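Local structure of botulinum neurotoxin type G (Clostridium botulinum, 3MPP) at residues Asn89-Trp103 and Ile176-Thr190. The protein adheres to the surface of nerve cells through this receptor-binding domain and delivers its protease light chain into the host cytosol. The protein carries 4 engineered substitutions. Sequence-based numbering, arbitrary orientation.
Sequences NEYTIISCIKNDSGW and INSSNDIDFKLINCT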
ATOM      1  N   ASN A  89       8.831  22.254   0.444  1.00 30.24           N
ATOM      2  CA  ASN A  89       9.545  21.987  -0.809  1.00 33.64           C
ATOM      3  C   ASN A  89       8.658  21.248  -1.804  1.00 28.03           C
ATOM      4  O   ASN A  89       8.377  20.061  -1.642  1.00 28.41           O
ATOM      5  CB  ASN A  89      10.854  21.234  -0.531  1.00 31.36           C
ATOM      6  CG  ASN A  89      11.607  20.794  -1.809  1.00 33.82           C
ATOM      7  OD1 ASN A  89      12.102  19.671  -1.872  1.00 36.27           O
ATOM      8  ND2 ASN A  89      11.728  21.684  -2.792  1.00 24.17           N
ATOM      9  N   GLU A  90       8.184  21.979  -2.811  1.00 32.73           N
ATOM     10  CA  GLU A  90       7.435  21.372  -3.897  1.00 34.27           C
ATOM     11  C   GLU A  90       8.387  21.005  -5.021  1.00 31.36           C
ATOM     12  O   GLU A  90       9.205  21.819  -5.452  1.00 31.65           O
ATOM     13  CB  GLU A  90       6.327  22.305  -4.414  1.00 34.68           C
ATOM     14  CG  GLU A  90       5.481  21.659  -5.513  1.00 37.82           C
ATOM     15  CD  GLU A  90       4.461  22.599  -6.130  1.00 45.91           C
ATOM     16  OE1 GLU A  90       4.260  23.703  -5.592  1.00 44.12           O
ATOM     17  OE2 GLU A  90       3.862  22.228  -7.158  1.00 48.76           O
ATOM     18  N   TYR A  91       8.297  19.767  -5.484  1.00 25.91           N
ATOM     19  CA  TYR A  91       9.168  19.313  -6.558  1.00 31.21           C
ATOM     20  C   TYR A  91       8.367  18.541  -7.587  1.00 34.40           C
ATOM     21  O   TYR A  91       7.452  17.802  -7.248  1.00 31.00           O
ATOM     22  CB  TYR A  91      10.330  18.461  -6.019  1.00 24.66           C
ATOM     23  CG  TYR A  91       9.908  17.285  -5.162  1.00 26.00           C
ATOM     24  CD1 TYR A  91       9.709  16.022  -5.720  1.00 26.80           C
ATOM     25  CD2 TYR A  91       9.704  17.441  -3.795  1.00 27.04           C
ATOM     26  CE1 TYR A  91       9.317  14.932  -4.925  1.00 30.18           C
ATOM     27  CE2 TYR A  91       9.313  16.375  -2.997  1.00 25.35           C
ATOM     28  CZ  TYR A  91       9.125  15.126  -3.566  1.00 32.49           C
ATOM     29  OH  TYR A  91       8.728  14.092  -2.762  1.00 30.23           O
ATOM     30  N   THR A  92       8.710  18.749  -8.851  1.00 30.84           N
ATOM     31  CA  THR A  92       8.076  18.048  -9.949  1.00 32.95           C
ATOM     32  C   THR A  92       8.572  16.599  -9.947  1.00 28.99           C
ATOM     33  O   THR A  92       9.718  16.323  -9.565  1.00 30.65           O
ATOM     34  CB  THR A  92       8.438  18.749 -11.276  1.00 30.33           C
ATOM     35  OG1 THR A  92       8.055  20.115 -11.177  1.00 33.05           O
ATOM     36  CG2 THR A  92       7.722  18.121 -12.461  1.00 34.21           C
ATOM     37  N   ILE A  93       7.702  15.673 -10.333  1.00 29.67           N
ATOM     38  CA  ILE A  93       8.103  14.282 -10.495  1.00 26.15           C
ATOM     39  C   ILE A  93       7.836  13.793 -11.913  1.00 35.77           C
ATOM     40  O   ILE A  93       8.575  12.965 -12.432  1.00 32.16           O
ATOM     41  CB  ILE A  93       7.416  13.340  -9.487  1.00 26.03           C
ATOM     42  CG1 ILE A  93       5.901  13.437  -9.581  1.00 29.69           C
ATOM     43  CG2 ILE A  93       7.880  13.646  -8.055  1.00 32.31           C
ATOM     44  CD1 ILE A  93       5.189  12.297  -8.842  1.00 32.66           C
ATOM     45  N   ILE A  94       6.771  14.304 -12.530  1.00 36.13           N
ATOM     46  CA  ILE A  94       6.425  13.941 -13.901  1.00 36.68           C
ATOM     47  C   ILE A  94       5.982  15.193 -14.648  1.00 41.94           C
ATOM     48  O   ILE A  94       5.180  15.974 -14.134  1.00 37.27           O
ATOM     49  CB  ILE A  94       5.280  12.910 -13.958  1.00 34.80           C
ATOM     50  CG1 ILE A  94       5.557  11.715 -13.037  1.00 35.11           C
ATOM     51  CG2 ILE A  94       5.074  12.430 -15.392  1.00 37.61           C
ATOM     52  CD1 ILE A  94       4.342  10.810 -12.821  1.00 36.22           C
ATOM     53  N   SER A  95       6.500  15.395 -15.855  1.00 39.61           N
ATOM     54  CA  SER A  95       6.128  16.579 -16.613  1.00 38.88           C
ATOM     55  C   SER A  95       6.098  16.340 -18.112  1.00 44.98           C
ATOM     56  O   SER A  95       6.808  15.480 -18.638  1.00 39.65           O
ATOM     57  CB  SER A  95       7.080  17.732 -16.307  1.00 35.92           C
ATOM     58  OG  SER A  95       8.309  17.559 -16.988  1.00 46.37           O
ATOM     59  N   CYS A  96       5.260  17.125 -18.781  1.00 47.83           N
ATOM     60  CA  CYS A  96       5.135  17.124 -20.226  1.00 47.60           C
ATOM     61  C   CYS A  96       4.997  18.586 -20.636  1.00 50.57           C
ATOM     62  O   CYS A  96       3.889  19.118 -20.736  1.00 53.02           O
ATOM     63  CB  CYS A  96       3.897  16.334 -20.636  1.00 59.18           C
ATOM     64  SG  CYS A  96       3.751  15.995 -22.397  1.00 58.54           S
ATOM     65  N   ILE A  97       6.136  19.227 -20.870  1.00 41.65           N
ATOM     66  CA  ILE A  97       6.210  20.679 -20.953  1.00 39.06           C
ATOM     67  C   ILE A  97       7.005  21.092 -22.179  1.00 53.31           C
ATOM     68  O   ILE A  97       7.962  20.424 -22.564  1.00 49.32           O
ATOM     69  CB  ILE A  97       6.925  21.263 -19.717  1.00 42.69           C
ATOM     70  CG1 ILE A  97       6.159  20.932 -18.425  1.00 46.34           C
ATOM     71  CG2 ILE A  97       7.169  22.771 -19.884  1.00 41.53           C
ATOM     72  CD1 ILE A  97       4.977  21.834 -18.156  1.00 48.07           C
ATOM     73  N   LYS A  98       6.604  22.200 -22.784  1.00 55.26           N
ATOM     74  CA  LYS A  98       7.294  22.731 -23.944  1.00 60.09           C
ATOM     75  C   LYS A  98       7.097  24.235 -23.966  1.00 61.50           C
ATOM     76  O   LYS A  98       5.969  24.716 -23.858  1.00 62.61           O
ATOM     77  CB  LYS A  98       6.726  22.097 -25.209  1.00 71.18           C
ATOM     78  CG  LYS A  98       7.266  22.660 -26.501  1.00 83.30           C
ATOM     79  CD  LYS A  98       6.506  22.055 -27.660  1.00 95.99           C
ATOM     80  CE  LYS A  98       6.810  22.759 -28.957  1.00109.02           C
ATOM     81  NZ  LYS A  98       5.729  22.490 -29.942  1.00118.65           N
ATOM     82  N   ASN A  99       8.195  24.974 -24.097  1.00 56.22           N
ATOM     83  CA  ASN A  99       8.146  26.427 -24.016  1.00 61.68           C
ATOM     84  C   ASN A  99       7.413  26.878 -22.750  1.00 60.89           C
ATOM     85  O   ASN A  99       6.585  27.799 -22.786  1.00 61.23           O
ATOM     86  CB  ASN A  99       7.468  27.014 -25.256  1.00 61.84           C
ATOM     87  CG  ASN A  99       8.134  26.579 -26.550  1.00 66.34           C
ATOM     88  OD1 ASN A  99       9.297  26.894 -26.803  1.00 61.20           O
ATOM     89  ND2 ASN A  99       7.387  25.865 -27.388  1.00 72.01           N
ATOM     90  N   ASP A 100       7.705  26.201 -21.642  1.00 52.71           N
ATOM     91  CA  ASP A 100       7.146  26.547 -20.336  1.00 59.92           C
ATOM     92  C   ASP A 100       5.654  26.253 -20.219  1.00 61.50           C
ATOM     93  O   ASP A 100       5.013  26.659 -19.250  1.00 71.59           O
ATOM     94  CB  ASP A 100       7.417  28.018 -20.010  1.00 62.20           C
ATOM     95  CG  ASP A 100       8.885  28.304 -19.821  1.00 66.68           C
ATOM     96  OD1 ASP A 100       9.565  27.475 -19.186  1.00 63.57           O
ATOM     97  OD2 ASP A 100       9.358  29.356 -20.302  1.00 79.44           O
ATOM     98  N   SER A 101       5.105  25.544 -21.201  1.00 54.22           N
ATOM     99  CA  SER A 101       3.680  25.228 -21.214  1.00 53.55           C
ATOM    100  C   SER A 101       3.411  23.730 -21.390  1.00 58.31           C
ATOM    101  O   SER A 101       4.055  23.060 -22.199  1.00 55.86           O
ATOM    102  CB  SER A 101       2.967  26.017 -22.310  1.00 64.44           C
ATOM    103  OG  SER A 101       1.627  25.583 -22.452  1.00 67.68           O
ATOM    104  N   GLY A 102       2.448  23.217 -20.625  1.00 54.73           N
ATOM    105  CA  GLY A 102       2.091  21.811 -20.664  1.00 53.80           C
ATOM    106  C   GLY A 102       1.485  21.403 -19.337  1.00 51.53           C
ATOM    107  O   GLY A 102       0.767  22.195 -18.727  1.00 48.57           O
ATOM    108  N   TRP A 103       1.783  20.183 -18.884  1.00 45.67           N
ATOM    109  CA  TRP A 103       1.331  19.718 -17.573  1.00 45.76           C
ATOM    110  C   TRP A 103       2.450  19.099 -16.752  1.00 45.42           C
ATOM    111  O   TRP A 103       3.423  18.568 -17.290  1.00 46.76           O
ATOM    112  CB  TRP A 103       0.186  18.709 -17.686  1.00 44.92           C
ATOM    113  CG  TRP A 103       0.528  17.450 -18.431  1.00 42.33           C
ATOM    114  CD1 TRP A 103       0.245  17.177 -19.739  1.00 53.41           C
ATOM    115  CD2 TRP A 103       1.190  16.283 -17.914  1.00 46.24           C
ATOM    116  NE1 TRP A 103       0.697  15.925 -20.072  1.00 59.87           N
ATOM    117  CE2 TRP A 103       1.281  15.353 -18.971  1.00 47.83           C
ATOM    118  CE3 TRP A 103       1.728  15.942 -16.666  1.00 43.46           C
ATOM    119  CZ2 TRP A 103       1.883  14.105 -18.820  1.00 45.32           C
ATOM    120  CZ3 TRP A 103       2.324  14.694 -16.514  1.00 46.17           C
ATOM    121  CH2 TRP A 103       2.396  13.791 -17.583  1.00 41.24           C
ATOM    122  N   ILE A 176      -2.623  25.436 -23.939  1.00 93.32           N
ATOM    123  CA  ILE A 176      -1.636  24.593 -23.265  1.00 85.06           C
ATOM    124  C   ILE A 176      -0.872  23.731 -24.266  1.00 80.09           C
ATOM    125  O   ILE A 176      -1.454  22.865 -24.925  1.00 76.94           O
ATOM    126  CB  ILE A 176      -2.291  23.654 -22.226  1.00 81.19           C
ATOM    127  CG1 ILE A 176      -3.371  24.386 -21.427  1.00 86.68           C
ATOM    128  CG2 ILE A 176      -1.230  23.063 -21.299  1.00 74.94           C
ATOM    129  CD1 ILE A 176      -2.837  25.465 -20.513  1.00 89.30           C
ATOM    130  N   ASN A 177       0.432  23.966 -24.364  1.00 77.74           N
ATOM    131  CA  ASN A 177       1.291  23.208 -25.274  1.00 76.11           C
ATOM    132  C   ASN A 177       1.320  21.707 -24.986  1.00 70.80           C
ATOM    133  O   ASN A 177       1.153  21.274 -23.839  1.00 58.40           O
ATOM    134  CB  ASN A 177       2.718  23.764 -25.250  1.00 71.73           C
ATOM    135  CG  ASN A 177       2.861  25.052 -26.045  1.00 70.18           C
ATOM    136  OD1 ASN A 177       1.897  25.543 -26.639  1.00 73.52           O
ATOM    137  ND2 ASN A 177       4.068  25.610 -26.054  1.00 63.90           N
ATOM    138  N   SER A 178       1.531  20.920 -26.038  1.00 73.40           N
ATOM    139  CA  SER A 178       1.703  19.478 -25.896  1.00 74.66           C
ATOM    140  C   SER A 178       3.131  19.098 -26.274  1.00 76.94           C
ATOM    141  O   SER A 178       3.652  19.557 -27.289  1.00 81.60           O
ATOM    142  CB  SER A 178       0.712  18.725 -26.784  1.00 80.25           C
ATOM    143  OG  SER A 178       1.034  18.893 -28.153  1.00 88.74           O
ATOM    144  N   SER A 179       3.763  18.266 -25.454  1.00 72.13           N
ATOM    145  CA  SER A 179       5.137  17.852 -25.714  1.00 66.06           C
ATOM    146  C   SER A 179       5.230  16.385 -26.137  1.00 62.96           C
ATOM    147  O   SER A 179       4.396  15.561 -25.758  1.00 59.05           O
ATOM    148  CB  SER A 179       6.013  18.108 -24.488  1.00 60.35           C
ATOM    149  OG  SER A 179       7.370  17.801 -24.758  1.00 63.74           O
ATOM    150  N   ASN A 180       6.250  16.074 -26.933  1.00 69.76           N
ATOM    151  CA  ASN A 180       6.514  14.704 -27.359  1.00 73.14           C
ATOM    152  C   ASN A 180       7.206  13.896 -26.267  1.00 65.07           C
ATOM    153  O   ASN A 180       7.213  12.664 -26.303  1.00 65.98           O
ATOM    154  CB  ASN A 180       7.381  14.692 -28.619  1.00 80.75           C
ATOM    155  CG  ASN A 180       6.675  15.284 -29.819  1.00 92.93           C
ATOM    156  OD1 ASN A 180       5.510  14.982 -30.083  1.00 99.72           O
ATOM    157  ND2 ASN A 180       7.381  16.130 -30.561  1.00 93.78           N
ATOM    158  N   ASP A 181       7.794  14.593 -25.302  1.00 57.68           N
ATOM    159  CA  ASP A 181       8.510  13.925 -24.220  1.00 53.74           C
ATOM    160  C   ASP A 181       7.770  13.984 -22.894  1.00 51.07           C
ATOM    161  O   ASP A 181       7.210  15.021 -22.523  1.00 54.41           O
ATOM    162  CB  ASP A 181       9.898  14.537 -24.042  1.00 59.60           C
ATOM    163  CG  ASP A 181      10.854  14.142 -25.143  1.00 68.08           C
ATOM    164  OD1 ASP A 181      10.509  13.236 -25.930  1.00 77.46           O
ATOM    165  OD2 ASP A 181      11.950  14.735 -25.218  1.00 70.71           O
ATOM    166  N   ILE A 182       7.768  12.862 -22.183  1.00 47.47           N
ATOM    167  CA  ILE A 182       7.353  12.864 -20.791  1.00 43.18           C
ATOM    168  C   ILE A 182       8.571  12.536 -19.948  1.00 46.46           C
ATOM    169  O   ILE A 182       9.175  11.473 -20.107  1.00 45.96           O
ATOM    170  CB  ILE A 182       6.233  11.851 -20.518  1.00 49.47           C
ATOM    171  CG1 ILE A 182       4.988  12.226 -21.332  1.00 55.87           C
ATOM    172  CG2 ILE A 182       5.929  11.784 -19.005  1.00 34.73           C
ATOM    173  CD1 ILE A 182       3.862  11.225 -21.257  1.00 56.23           C
ATOM    174  N   ASP A 183       8.946  13.459 -19.067  1.00 46.76           N
ATOM    175  CA  ASP A 183      10.108  13.260 -18.210  1.00 33.85           C
ATOM    176  C   ASP A 183       9.703  12.822 -16.815  1.00 34.50           C
ATOM    177  O   ASP A 183       8.944  13.513 -16.131  1.00 36.82           O
ATOM    178  CB  ASP A 183      10.932  14.534 -18.091  1.00 29.25           C
ATOM    179  CG  ASP A 183      11.761  14.816 -19.330  1.00 46.42           C
ATOM    180  OD1 ASP A 183      11.736  13.998 -20.276  1.00 43.34           O
ATOM    181  OD2 ASP A 183      12.438  15.866 -19.348  1.00 45.64           O
ATOM    182  N   PHE A 184      10.242  11.683 -16.397  1.00 31.09           N
ATOM    183  CA  PHE A 184      10.088  11.203 -15.028  1.00 29.92           C
ATOM    184  C   PHE A 184      11.380  11.518 -14.306  1.00 30.44           C
ATOM    185  O   PHE A 184      12.442  10.958 -14.633  1.00 31.27           O
ATOM    186  CB  PHE A 184       9.811   9.707 -15.024  1.00 28.83           C
ATOM    187  CG  PHE A 184       8.548   9.331 -15.742  1.00 33.71           C
ATOM    188  CD1 PHE A 184       7.405   9.004 -15.034  1.00 33.13           C
ATOM    189  CD2 PHE A 184       8.502   9.320 -17.127  1.00 38.46           C
ATOM    190  CE1 PHE A 184       6.235   8.658 -15.694  1.00 39.46           C
ATOM    191  CE2 PHE A 184       7.331   8.974 -17.800  1.00 46.32           C
ATOM    192  CZ  PHE A 184       6.199   8.647 -17.079  1.00 39.02           C
ATOM    193  N   LYS A 185      11.300  12.438 -13.348  1.00 29.05           N
ATOM    194  CA  LYS A 185      12.498  12.998 -12.735  1.00 32.54           C
ATOM    195  C   LYS A 185      12.115  13.971 -11.629  1.00 30.45           C
ATOM    196  O   LYS A 185      11.149  14.704 -11.766  1.00 30.01           O
ATOM    197  CB  LYS A 185      13.292  13.744 -13.817  1.00 35.15           C
ATOM    198  CG  LYS A 185      14.603  14.326 -13.376  1.00 42.99           C
ATOM    199  CD  LYS A 185      15.216  15.143 -14.514  1.00 54.47           C
ATOM    200  CE  LYS A 185      16.656  15.531 -14.213  1.00 61.16           C
ATOM    201  NZ  LYS A 185      17.351  16.030 -15.434  1.00 65.40           N
ATOM    202  N   LEU A 186      12.871  13.973 -10.535  1.00 30.56           N
ATOM    203  CA  LEU A 186      12.666  14.954  -9.470  1.00 27.02           C
ATOM    204  C   LEU A 186      13.243  16.302  -9.879  1.00 25.69           C
ATOM    205  O   LEU A 186      14.435  16.403 -10.141  1.00 34.16           O
ATOM    206  CB  LEU A 186      13.330  14.497  -8.167  1.00 22.84           C
ATOM    207  CG  LEU A 186      12.552  13.526  -7.258  1.00 32.22           C
ATOM    208  CD1 LEU A 186      12.007  12.316  -8.014  1.00 29.46           C
ATOM    209  CD2 LEU A 186      13.439  13.076  -6.086  1.00 25.31           C
ATOM    210  N   ILE A 187      12.400  17.333  -9.929  1.00 28.17           N
ATOM    211  CA  ILE A 187      12.865  18.690 -10.232  1.00 24.98           C
ATOM    212  C   ILE A 187      12.635  19.622  -9.053  1.00 29.34           C
ATOM    213  O   ILE A 187      11.505  19.731  -8.563  1.00 27.38           O
ATOM    214  CB  ILE A 187      12.122  19.298 -11.452  1.00 30.30           C
ATOM    215  CG1 ILE A 187      12.057  18.305 -12.622  1.00 29.88           C
ATOM    216  CG2 ILE A 187      12.770  20.628 -11.870  1.00 33.39           C
ATOM    217  CD1 ILE A 187      13.406  17.836 -13.110  1.00 33.43           C
ATOM    218  N   ASN A 188      13.695  20.306  -8.627  1.00 26.66           N
ATOM    219  CA  ASN A 188      13.646  21.262  -7.515  1.00 32.30           C
ATOM    220  C   ASN A 188      13.501  20.630  -6.121  1.00 32.04           C
ATOM    221  O   ASN A 188      13.101  21.303  -5.165  1.00 31.36           O
ATOM    222  CB  ASN A 188      12.532  22.295  -7.727  1.00 40.15           C
ATOM    223  CG  ASN A 188      12.640  23.004  -9.060  1.00 45.14           C
ATOM    224  OD1 ASN A 188      13.740  23.345  -9.511  1.00 43.48           O
ATOM    225  ND2 ASN A 188      11.490  23.228  -9.707  1.00 42.85           N
ATOM    226  N   CYS A 189      13.830  19.349  -5.990  1.00 29.19           N
ATOM    227  CA  CYS A 189      13.765  18.718  -4.673  1.00 26.59           C
ATOM    228  C   CYS A 189      15.051  19.000  -3.894  1.00 27.90           C
ATOM    229  O   CYS A 189      16.147  18.757  -4.392  1.00 31.86           O
ATOM    230  CB  CYS A 189      13.533  17.210  -4.801  1.00 27.25           C
ATOM    231  SG  CYS A 189      13.413  16.397  -3.197  1.00 30.47           S
ATOM    232  N   THR A 190      14.930  19.499  -2.668  1.00 27.05           N
ATOM    233  CA  THR A 190      16.116  19.915  -1.921  1.00 31.20           C
ATOM    234  C   THR A 190      16.649  18.864  -0.932  1.00 32.00           C
ATOM    235  O   THR A 190      17.704  19.038  -0.335  1.00 29.33           O
ATOM    236  CB  THR A 190      15.880  21.250  -1.185  1.00 38.85           C
ATOM    237  OG1 THR A 190      14.778  21.104  -0.289  1.00 36.89           O
ATOM    238  CG2 THR A 190      15.576  22.366  -2.187  1.00 31.22           C
TER
HETATM  239  O   HOH W   1       8.853  22.806  -8.335  1.00 45.79           O
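With its CG turned anti to the backbone N (chi1 175°), Asn89 brings its amide to the chain of Asn188-Thr190, where it works as a two-sided polar link: ND2 donates a nearly straight hydrogen bond, in its own amide plane, to Asn188 O at 2.8 Å, while OD1 accepts one from Thr190 N, which comes from above its carbonyl plane at 2.9 Å. Tyr91, whose CG lies between its backbone N and carbonyl carbon (chi1 54°), offers one face to Cys189; SG lies 4.1 Å from the ring centroid, a sulfur-aromatic contact. Along the strands, Thr92 and Ile187 form an antiparallel hydrogen-bonded pair, as do Ser95 and Asp183. Between them the register shifts by one residue, a beta bulge; on the other side of the strand Ile93 and Ile94 both face Val105 of strand 103-108, a classic bulge. Ile94 lays CG2 over the Phe184 ring, 4.3 Å from its centroid, and also meets Ile182 CG2; Phe201 meets Phe184 edge-to-face. At the far end Asn177 N donates to Ser101 OG (2.8 Å), and Asn177 ND2 reaches Lys98 O (3.0 Å) from the face opposite Ser101 N, tying the type I' hairpin turn to the neighbouring loop. The whole illustrates how two sequence-distant strands, 90-98 and 181-187, pair antiparallel across a bulge within one sheet of the concanavalin-like jelly roll of the N-terminal receptor-binding subdomain.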